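PDB 3DVX: Thiol:disulfide interchange protein DsbA from Neisseria meningitidis MC58, which probably acts as a periplasmic thiol-disulfide oxidoreductase of the thioredoxin family, helping disulfide bonds to form in exported proteins. Local coordinates for residues L13-P18 / E145-D150; L72-A77 / P131-A136; S82-Q87 / K117-K122. All coordinates share one frame; numbering follows the deposited sequence.

Interaction 1. Residues L13-P18 / E145-D150; sequences LDKPIP and EQYRID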
loop_
_atom_site.group_PDB
_atom_site.type_symbol
_atom_site.label_atom_id
_atom_site.label_comp_id
_atom_site.label_asym_id
_atom_site.label_seq_id
_atom_site.Cartn_x
_atom_site.Cartn_y
_atom_site.Cartn_z
ATOM N N LEU A 13 -15.410 6.396 6.482
ATOM C CA LEU A 13 -14.698 7.626 6.251
ATOM C C LEU A 13 -15.703 8.726 6.091
ATOM O O LEU A 13 -16.804 8.521 5.579
ATOM C CB LEU A 13 -13.829 7.580 5.008
ATOM C CG LEU A 13 -12.614 6.683 5.106
ATOM C CD1 LEU A 13 -12.939 5.379 4.410
ATOM C CD2 LEU A 13 -11.401 7.369 4.475
ATOM N N ASP A 14 -15.303 9.881 6.601
ATOM C CA ASP A 14 -15.851 11.170 6.230
ATOM C C ASP A 14 -15.914 11.323 4.711
ATOM O O ASP A 14 -16.987 11.481 4.135
ATOM C CB ASP A 14 -14.914 12.234 6.804
ATOM C CG ASP A 14 -13.458 11.735 6.908
ATOM O OD1 ASP A 14 -12.922 11.185 5.914
ATOM O OD2 ASP A 14 -12.853 11.870 7.990
ATOM N N LYS A 15 -14.743 11.244 4.080
ATOM C CA LYS A 15 -14.538 11.658 2.686
ATOM C C LYS A 15 -13.775 10.575 1.915
ATOM O O LYS A 15 -12.544 10.577 1.896
ATOM C CB LYS A 15 -13.791 13.003 2.674
ATOM C CG LYS A 15 -12.816 13.244 1.519
ATOM C CD LYS A 15 -12.493 14.740 1.344
ATOM C CE LYS A 15 -11.022 14.977 1.002
ATOM N NZ LYS A 15 -10.812 16.140 0.092
ATOM N N PRO A 16 -14.517 9.627 1.308
ATOM C CA PRO A 16 -14.018 8.429 0.634
ATOM C C PRO A 16 -12.873 8.667 -0.331
ATOM O O PRO A 16 -12.794 9.731 -0.938
ATOM C CB PRO A 16 -15.244 7.935 -0.133
ATOM C CG PRO A 16 -16.375 8.335 0.704
ATOM C CD PRO A 16 -15.991 9.668 1.285
ATOM N N ILE A 17 -11.994 7.679 -0.472
ATOM C CA ILE A 17 -10.912 7.788 -1.439
ATOM C C ILE A 17 -11.321 7.041 -2.700
ATOM O O ILE A 17 -11.604 5.852 -2.654
ATOM C CB ILE A 17 -9.570 7.240 -0.915
ATOM C CG1 ILE A 17 -9.277 7.766 0.493
ATOM C CG2 ILE A 17 -8.443 7.646 -1.849
ATOM C CD1 ILE A 17 -10.032 7.040 1.584
ATOM N N PRO A 18 -11.388 7.751 -3.833
ATOM C CA PRO A 18 -11.800 7.095 -5.069
ATOM C C PRO A 18 -10.901 5.919 -5.417
ATOM O O PRO A 18 -9.680 6.057 -5.431
ATOM C CB PRO A 18 -11.682 8.196 -6.140
ATOM C CG PRO A 18 -11.319 9.457 -5.447
ATOM C CD PRO A 18 -11.098 9.189 -3.994
ATOM N N GLU A 145 -2.079 14.367 1.706
ATOM C CA GLU A 145 -2.577 15.635 2.199
ATOM C C GLU A 145 -4.073 15.717 2.044
ATOM O O GLU A 145 -4.782 16.126 2.951
ATOM C CB GLU A 145 -1.900 16.771 1.447
ATOM C CG GLU A 145 -0.468 16.962 1.895
ATOM C CD GLU A 145 0.414 17.543 0.825
ATOM O OE1 GLU A 145 -0.131 17.975 -0.217
ATOM O OE2 GLU A 145 1.651 17.561 1.029
ATOM N N GLN A 146 -4.545 15.296 0.885
ATOM C CA GLN A 146 -5.934 15.429 0.535
ATOM C C GLN A 146 -6.833 14.656 1.495
ATOM O O GLN A 146 -7.927 15.106 1.834
ATOM C CB GLN A 146 -6.134 14.925 -0.889
ATOM C CG GLN A 146 -7.293 15.553 -1.615
ATOM C CD GLN A 146 -7.558 14.866 -2.934
ATOM O OE1 GLN A 146 -7.239 15.391 -3.998
ATOM N NE2 GLN A 146 -8.123 13.666 -2.868
ATOM N N TYR A 147 -6.377 13.491 1.931
ATOM C CA TYR A 147 -7.217 12.624 2.736
ATOM C C TYR A 147 -6.715 12.478 4.165
ATOM O O TYR A 147 -7.219 11.644 4.929
ATOM C CB TYR A 147 -7.352 11.266 2.061
ATOM C CG TYR A 147 -8.167 11.356 0.818
ATOM C CD1 TYR A 147 -9.546 11.474 0.889
ATOM C CD2 TYR A 147 -7.568 11.362 -0.428
ATOM C CE1 TYR A 147 -10.312 11.575 -0.250
ATOM C CE2 TYR A 147 -8.320 11.464 -1.572
ATOM C CZ TYR A 147 -9.692 11.573 -1.475
ATOM O OH TYR A 147 -10.457 11.675 -2.603
ATOM N N ARG A 148 -5.736 13.302 4.518
ATOM C CA ARG A 148 -5.298 13.442 5.901
ATOM C C ARG A 148 -4.734 12.145 6.455
ATOM O O ARG A 148 -5.173 11.653 7.499
ATOM C CB ARG A 148 -6.445 13.924 6.768
ATOM N N ILE A 149 -3.754 11.590 5.757
ATOM C CA ILE A 149 -3.155 10.360 6.216
ATOM C C ILE A 149 -2.019 10.729 7.179
ATOM O O ILE A 149 -0.959 11.200 6.768
ATOM C CB ILE A 149 -2.696 9.466 5.036
ATOM C CG1 ILE A 149 -3.798 9.372 3.968
ATOM C CG2 ILE A 149 -2.362 8.069 5.533
ATOM C CD1 ILE A 149 -5.142 8.906 4.499
ATOM N N ASP A 150 -2.276 10.527 8.469
ATOM C CA ASP A 150 -1.345 10.918 9.521
ATOM C C ASP A 150 -0.824 9.719 10.315
ATOM O O ASP A 150 -0.235 9.885 11.381
ATOM C CB ASP A 150 -2.010 11.921 10.466
ATOM C CG ASP A 150 -3.418 11.492 10.889
ATOM O OD1 ASP A 150 -3.757 10.295 10.730
ATOM O OD2 ASP A 150 -4.189 12.353 11.378
#

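Interaction 2. Residues L72-A77 / P131-A136; sequences LARMAA and PEAAAA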
loop_
_atom_site.group_PDB
_atom_site.type_symbol
_atom_site.label_atom_id
_atom_site.label_comp_id
_atom_site.label_asym_id
_atom_site.label_seq_id
_atom_site.Cartn_x
_atom_site.Cartn_y
_atom_site.Cartn_z
ATOM N N LEU A 72 11.208 8.111 -1.690
ATOM C CA LEU A 72 10.684 6.849 -1.195
ATOM C C LEU A 72 9.327 6.597 -1.851
ATOM O O LEU A 72 9.010 5.469 -2.242
ATOM C CB LEU A 72 10.533 6.868 0.330
ATOM C CG LEU A 72 11.783 6.825 1.223
ATOM C CD1 LEU A 72 11.362 6.637 2.663
ATOM C CD2 LEU A 72 12.744 5.740 0.833
ATOM N N ALA A 73 8.529 7.655 -1.976
ATOM C CA ALA A 73 7.226 7.567 -2.634
ATOM C C ALA A 73 7.376 7.187 -4.099
ATOM O O ALA A 73 6.467 6.623 -4.705
ATOM C CB ALA A 73 6.497 8.889 -2.525
ATOM N N ARG A 74 8.531 7.528 -4.657
ATOM C CA ARG A 74 8.837 7.273 -6.052
ATOM C C ARG A 74 9.367 5.855 -6.240
ATOM O O ARG A 74 9.118 5.215 -7.269
ATOM C CB ARG A 74 9.871 8.283 -6.543
ATOM C CG ARG A 74 10.450 7.954 -7.893
ATOM C CD ARG A 74 11.187 9.136 -8.511
ATOM N NE ARG A 74 11.172 9.069 -9.973
ATOM C CZ ARG A 74 11.464 10.089 -10.777
ATOM N NH1 ARG A 74 11.792 11.272 -10.266
ATOM N NH2 ARG A 74 11.416 9.924 -12.095
HETATM N N MSE A 75 10.117 5.378 -5.251
HETATM C CA MSE A 75 10.614 4.021 -5.266
HETATM C C MSE A 75 9.435 3.071 -5.201
HETATM O O MSE A 75 9.464 2.013 -5.812
HETATM C CB MSE A 75 11.544 3.779 -4.085
HETATM C CG MSE A 75 11.831 2.319 -3.804
HETATM SE SE MSE A 75 12.578 1.388 -5.344
HETATM C CE MSE A 75 14.399 2.137 -5.300
ATOM N N ALA A 76 8.398 3.448 -4.457
ATOM C CA ALA A 76 7.207 2.607 -4.327
ATOM C C ALA A 76 6.471 2.562 -5.650
ATOM O O ALA A 76 5.902 1.538 -6.022
ATOM C CB ALA A 76 6.288 3.126 -3.225
ATOM N N ALA A 77 6.494 3.693 -6.345
ATOM C CA ALA A 77 5.928 3.811 -7.683
ATOM C C ALA A 77 6.666 2.874 -8.635
ATOM O O ALA A 77 6.044 2.151 -9.412
ATOM C CB ALA A 77 6.024 5.253 -8.169
ATOM N N PRO A 131 9.111 8.583 -16.399
ATOM C CA PRO A 131 8.368 9.753 -15.942
ATOM C C PRO A 131 7.050 9.385 -15.257
ATOM O O PRO A 131 6.513 10.175 -14.485
ATOM C CB PRO A 131 8.105 10.538 -17.233
ATOM C CG PRO A 131 8.293 9.573 -18.331
ATOM C CD PRO A 131 9.343 8.623 -17.851
ATOM N N GLU A 132 6.533 8.195 -15.536
ATOM C CA GLU A 132 5.296 7.747 -14.902
ATOM C C GLU A 132 5.503 7.642 -13.388
ATOM O O GLU A 132 4.594 7.933 -12.610
ATOM C CB GLU A 132 4.823 6.407 -15.491
ATOM C CG GLU A 132 4.439 6.443 -16.980
ATOM C CD GLU A 132 5.642 6.562 -17.902
ATOM O OE1 GLU A 132 5.499 6.379 -19.128
ATOM O OE2 GLU A 132 6.745 6.841 -17.406
ATOM N N ALA A 133 6.716 7.258 -12.986
ATOM C CA ALA A 133 7.071 7.103 -11.571
ATOM C C ALA A 133 7.028 8.416 -10.784
ATOM O O ALA A 133 6.540 8.460 -9.655
ATOM C CB ALA A 133 8.456 6.464 -11.443
ATOM N N ALA A 134 7.553 9.481 -11.371
ATOM C CA ALA A 134 7.522 10.785 -10.717
ATOM C C ALA A 134 6.077 11.257 -10.571
ATOM O O ALA A 134 5.681 11.767 -9.526
ATOM C CB ALA A 134 8.343 11.794 -11.505
ATOM N N ALA A 135 5.286 11.064 -11.620
ATOM C CA ALA A 135 3.875 11.426 -11.585
ATOM C C ALA A 135 3.145 10.717 -10.438
ATOM O O ALA A 135 2.294 11.312 -9.768
ATOM C CB ALA A 135 3.214 11.095 -12.916
ATOM N N ALA A 136 3.472 9.446 -10.220
ATOM C CA ALA A 136 2.802 8.667 -9.192
ATOM C C ALA A 136 3.267 9.134 -7.829
ATOM O O ALA A 136 2.490 9.134 -6.873
ATOM C CB ALA A 136 3.071 7.194 -9.373
#

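Interaction 3. Residues S82-Q87 / K117-K122; sequences SGLKYQ and KGFDGK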
loop_
_atom_site.group_PDB
_atom_site.type_symbol
_atom_site.label_atom_id
_atom_site.label_comp_id
_atom_site.label_asym_id
_atom_site.label_seq_id
_atom_site.Cartn_x
_atom_site.Cartn_y
_atom_site.Cartn_z
ATOM N N SER A 82 6.487 -1.506 -11.938
ATOM C CA SER A 82 7.317 -2.570 -12.523
ATOM C C SER A 82 6.713 -3.947 -12.368
ATOM O O SER A 82 7.250 -4.906 -12.903
ATOM C CB SER A 82 8.700 -2.603 -11.871
ATOM O OG SER A 82 8.634 -3.184 -10.575
ATOM N N GLY A 83 5.619 -4.051 -11.623
ATOM C CA GLY A 83 5.020 -5.347 -11.312
ATOM C C GLY A 83 5.827 -6.166 -10.316
ATOM O O GLY A 83 5.676 -7.373 -10.243
ATOM N N LEU A 84 6.674 -5.513 -9.530
ATOM C CA LEU A 84 7.578 -6.232 -8.650
ATOM C C LEU A 84 7.208 -6.146 -7.175
ATOM O O LEU A 84 8.055 -6.340 -6.306
ATOM C CB LEU A 84 9.011 -5.722 -8.849
ATOM C CG LEU A 84 9.670 -6.213 -10.137
ATOM C CD1 LEU A 84 11.127 -5.855 -10.142
ATOM C CD2 LEU A 84 9.501 -7.697 -10.247
ATOM N N LYS A 85 5.953 -5.875 -6.869
ATOM C CA LYS A 85 5.599 -5.746 -5.474
ATOM C C LYS A 85 5.998 -7.022 -4.709
ATOM O O LYS A 85 6.777 -6.972 -3.749
ATOM C CB LYS A 85 4.114 -5.430 -5.311
ATOM C CG LYS A 85 3.826 -4.586 -4.079
ATOM C CD LYS A 85 2.426 -3.995 -4.103
ATOM C CE LYS A 85 2.365 -2.698 -4.898
ATOM N NZ LYS A 85 1.026 -2.046 -4.717
ATOM N N TYR A 86 5.490 -8.167 -5.161
ATOM C CA TYR A 86 5.749 -9.439 -4.487
ATOM C C TYR A 86 7.233 -9.812 -4.400
ATOM O O TYR A 86 7.636 -10.529 -3.499
ATOM C CB TYR A 86 4.968 -10.561 -5.155
ATOM C CG TYR A 86 3.475 -10.359 -5.108
ATOM C CD1 TYR A 86 2.838 -9.973 -3.943
ATOM C CD2 TYR A 86 2.696 -10.574 -6.224
ATOM C CE1 TYR A 86 1.473 -9.797 -3.901
ATOM C CE2 TYR A 86 1.339 -10.400 -6.186
ATOM C CZ TYR A 86 0.736 -10.009 -5.029
ATOM O OH TYR A 86 -0.625 -9.842 -5.010
ATOM N N GLN A 87 8.055 -9.322 -5.315
ATOM C CA GLN A 87 9.474 -9.626 -5.266
ATOM C C GLN A 87 10.239 -8.685 -4.358
ATOM O O GLN A 87 11.037 -9.129 -3.542
ATOM C CB GLN A 87 10.104 -9.506 -6.649
ATOM C CG GLN A 87 10.167 -10.762 -7.430
ATOM C CD GLN A 87 9.048 -10.863 -8.409
ATOM O OE1 GLN A 87 7.874 -10.874 -8.033
ATOM N NE2 GLN A 87 9.395 -10.939 -9.690
ATOM N N LYS A 117 19.680 -9.166 -6.172
ATOM C CA LYS A 117 19.919 -10.524 -6.631
ATOM C C LYS A 117 18.670 -11.389 -6.529
ATOM O O LYS A 117 18.660 -12.501 -7.033
ATOM C CB LYS A 117 21.052 -11.155 -5.821
ATOM C CG LYS A 117 20.853 -11.091 -4.299
ATOM C CD LYS A 117 21.020 -9.671 -3.713
ATOM C CE LYS A 117 21.014 -9.657 -2.185
ATOM N NZ LYS A 117 22.113 -10.465 -1.579
ATOM N N GLY A 118 17.622 -10.877 -5.889
ATOM C CA GLY A 118 16.376 -11.623 -5.710
ATOM C C GLY A 118 15.255 -11.160 -6.615
ATOM O O GLY A 118 14.140 -11.664 -6.556
ATOM N N PHE A 119 15.544 -10.191 -7.463
ATOM C CA PHE A 119 14.583 -9.761 -8.461
ATOM C C PHE A 119 15.326 -8.956 -9.516
ATOM O O PHE A 119 16.510 -8.680 -9.368
ATOM C CB PHE A 119 13.467 -8.935 -7.812
ATOM C CG PHE A 119 13.964 -7.726 -7.067
ATOM C CD1 PHE A 119 14.338 -7.821 -5.738
ATOM C CD2 PHE A 119 14.062 -6.499 -7.698
ATOM C CE1 PHE A 119 14.801 -6.711 -5.054
ATOM C CE2 PHE A 119 14.524 -5.392 -7.022
ATOM C CZ PHE A 119 14.897 -5.497 -5.699
ATOM N N ASP A 120 14.636 -8.593 -10.589
ATOM C CA ASP A 120 15.252 -7.793 -11.648
ATOM C C ASP A 120 15.360 -6.325 -11.211
ATOM O O ASP A 120 14.434 -5.536 -11.391
ATOM C CB ASP A 120 14.458 -7.936 -12.948
ATOM C CG ASP A 120 15.249 -7.517 -14.176
ATOM O OD1 ASP A 120 14.757 -7.775 -15.293
ATOM O OD2 ASP A 120 16.351 -6.935 -14.039
ATOM N N GLY A 121 16.500 -5.977 -10.623
ATOM C CA GLY A 121 16.749 -4.617 -10.165
ATOM C C GLY A 121 16.892 -3.648 -11.319
ATOM O O GLY A 121 16.723 -2.445 -11.149
ATOM N N LYS A 122 17.217 -4.182 -12.495
ATOM C CA LYS A 122 17.339 -3.391 -13.715
ATOM C C LYS A 122 15.959 -2.875 -14.102
ATOM O O LYS A 122 15.733 -1.669 -14.221
ATOM C CB LYS A 122 17.898 -4.260 -14.833
ATOM C CG LYS A 122 18.647 -3.494 -15.909
ATOM C CD LYS A 122 20.123 -3.920 -16.023
ATOM C CE LYS A 122 20.717 -3.452 -17.360
ATOM N NZ LYS A 122 22.063 -4.023 -17.650
#

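Interaction 1. Residues L13-P18 / E145-D150
The ring of Tyr147 lies between Ile17 and Lys15, whose side chains are on opposite sides of its plane. Ile17 covers one face: CG1 stands 3.8 Å from the Tyr147 ring centroid, 15° off the ring normal, a CH-pi contact displaced toward the rim, while CG2 of Ile17 is 3.8 Å from Tyr147 CE2. The two branches follow from the Ile17 torsion, with CG1 beside the backbone N and CG2 anti to it (chi1 -47°). From the other side Lys15 crosses the ring at about a right angle, its CG 3.5 Å from Tyr147 CE1. The Lys15 chain then bends toward the helix backbone, where CE lies 3.2 Å from Gln146 O; its ammonium is far enough from the ring that any cation-pi attraction is weak. Lys15 O meets the ring at its edge, 3.3 Å from Tyr147 CE1, and Pro18 packs its CD near the phenol end. Arg148 follows with positive phi in a Schellman motif, turning the chain away from helix 131-147. The loop after strand 10-12 is thus laid against the end of that helix, while Ile17 also packs inward on Ile156 of strand 154-157 and Leu28 of strand 25-31.

Interaction 2. Residues L72-A77 / P131-A136
Arg74 NE is held by a hydrogen bond to the backbone carbonyl of Tyr128, in the last turn of helix 121-129, and this bond helps to place the guanidinium beside the first turn of helix 131-147. Ala133 CB lies 4.0 Å from Arg74 NE, approaching obliquely. Ala134 meets the flat group more squarely: its CB sits over one face, 3.6 Å from Arg74 CZ and offset toward the rim. The arginine reaches this position because CG is anti to the backbone N (chi1 169°) and the chain runs extended from CG to NE, so the aliphatic part spans the gap between the helices and the polar end arrives at the neighbouring helix. The two short helical segments approach within 8.0 Å at an angle of 126° between their N-to-C directions, a steeply crossed pair in the helical domain that DsbA proteins carry inserted into the thioredoxin fold. Alanine methyls on both helices are consistent with so close an approach. Ala77 points its CB toward the partner helix, where it packs 3.7 Å from Ala136 CB and 3.6 Å from Ala133 O. Ala133 also directs its CB toward helix 70-81, 4.3 Å from Ala77 CB. Further along helix 131-147, Ala137 touches Arg74 and Met140 touches Ala77, while Met75, present as selenomethionine and pointing away from helix 131-147, packs on Leu124 and Met125 of helix 121-129.

Interaction 3. Residues S82-Q87 / K117-K122
Phe119 meets Leu84 and Gln87 across this contact, and both cross it at a slant. Its first torsion (chi1 57°) sets CG between the backbone N and the carbonyl carbon, and the CB-to-CG bond carries the ring past the start of helix 85-98. The base of the side chain does most of the touching toward Gln87: Phe119 CB lies 3.6 Å from Gln87 CB and 3.8 Å from Gln87 CG. Beyond CG the glutamine bends at chi2, which carries its amide away from the ring; the contact is made by CB and CG. Leu84, the N-cap residue of helix 85-98, sends a single methyl group into the interface. Its CD1 is 3.9 Å from Phe119 CD2, and the same methyl lies 3.5 Å from Asp120 O; it thus touches both the ring and the backbone beside it. No hydrogen bond crosses between the segments, and the contact rests on apolar and van der Waals packing near the surface. Deeper in, Phe119 also touches Ala88 and Ala91 of helix 85-98, Trp112 of helix 106-115 and Leu124 of helix 121-129. Asp120 follows at the N-cap of helix 121-129, with OD2 accepting a weak bond from Lys122 N, 3.3 Å away. Through Phe119 and Leu84 the starts of helices 85-98 and 121-129 meet in the helical insertion characteristic of DsbA-type thioredoxin-fold proteins.

In the fold
Along the chain, interaction 1 spans the widest loop; interaction 2 lies within it, and interaction 3 within interaction 2. Interactions 1 and 2 both use helix 131-147, one near each end, with centres about 20 Å apart. Interactions 2 and 3 are closer, about 15 Å between centres, and are linked by two pairs of consecutive helices, 70-81 with 85-98 and 121-129 with 131-147. Interactions 1 and 3 lie about 30 Å apart, on opposite sides of the chain's centre. Interactions 2 and 3 thus both lie among the helices of the insertion and join its members to one another, while interaction 1 joins the last of its helices to a loop beside the thioredoxin-type sheet.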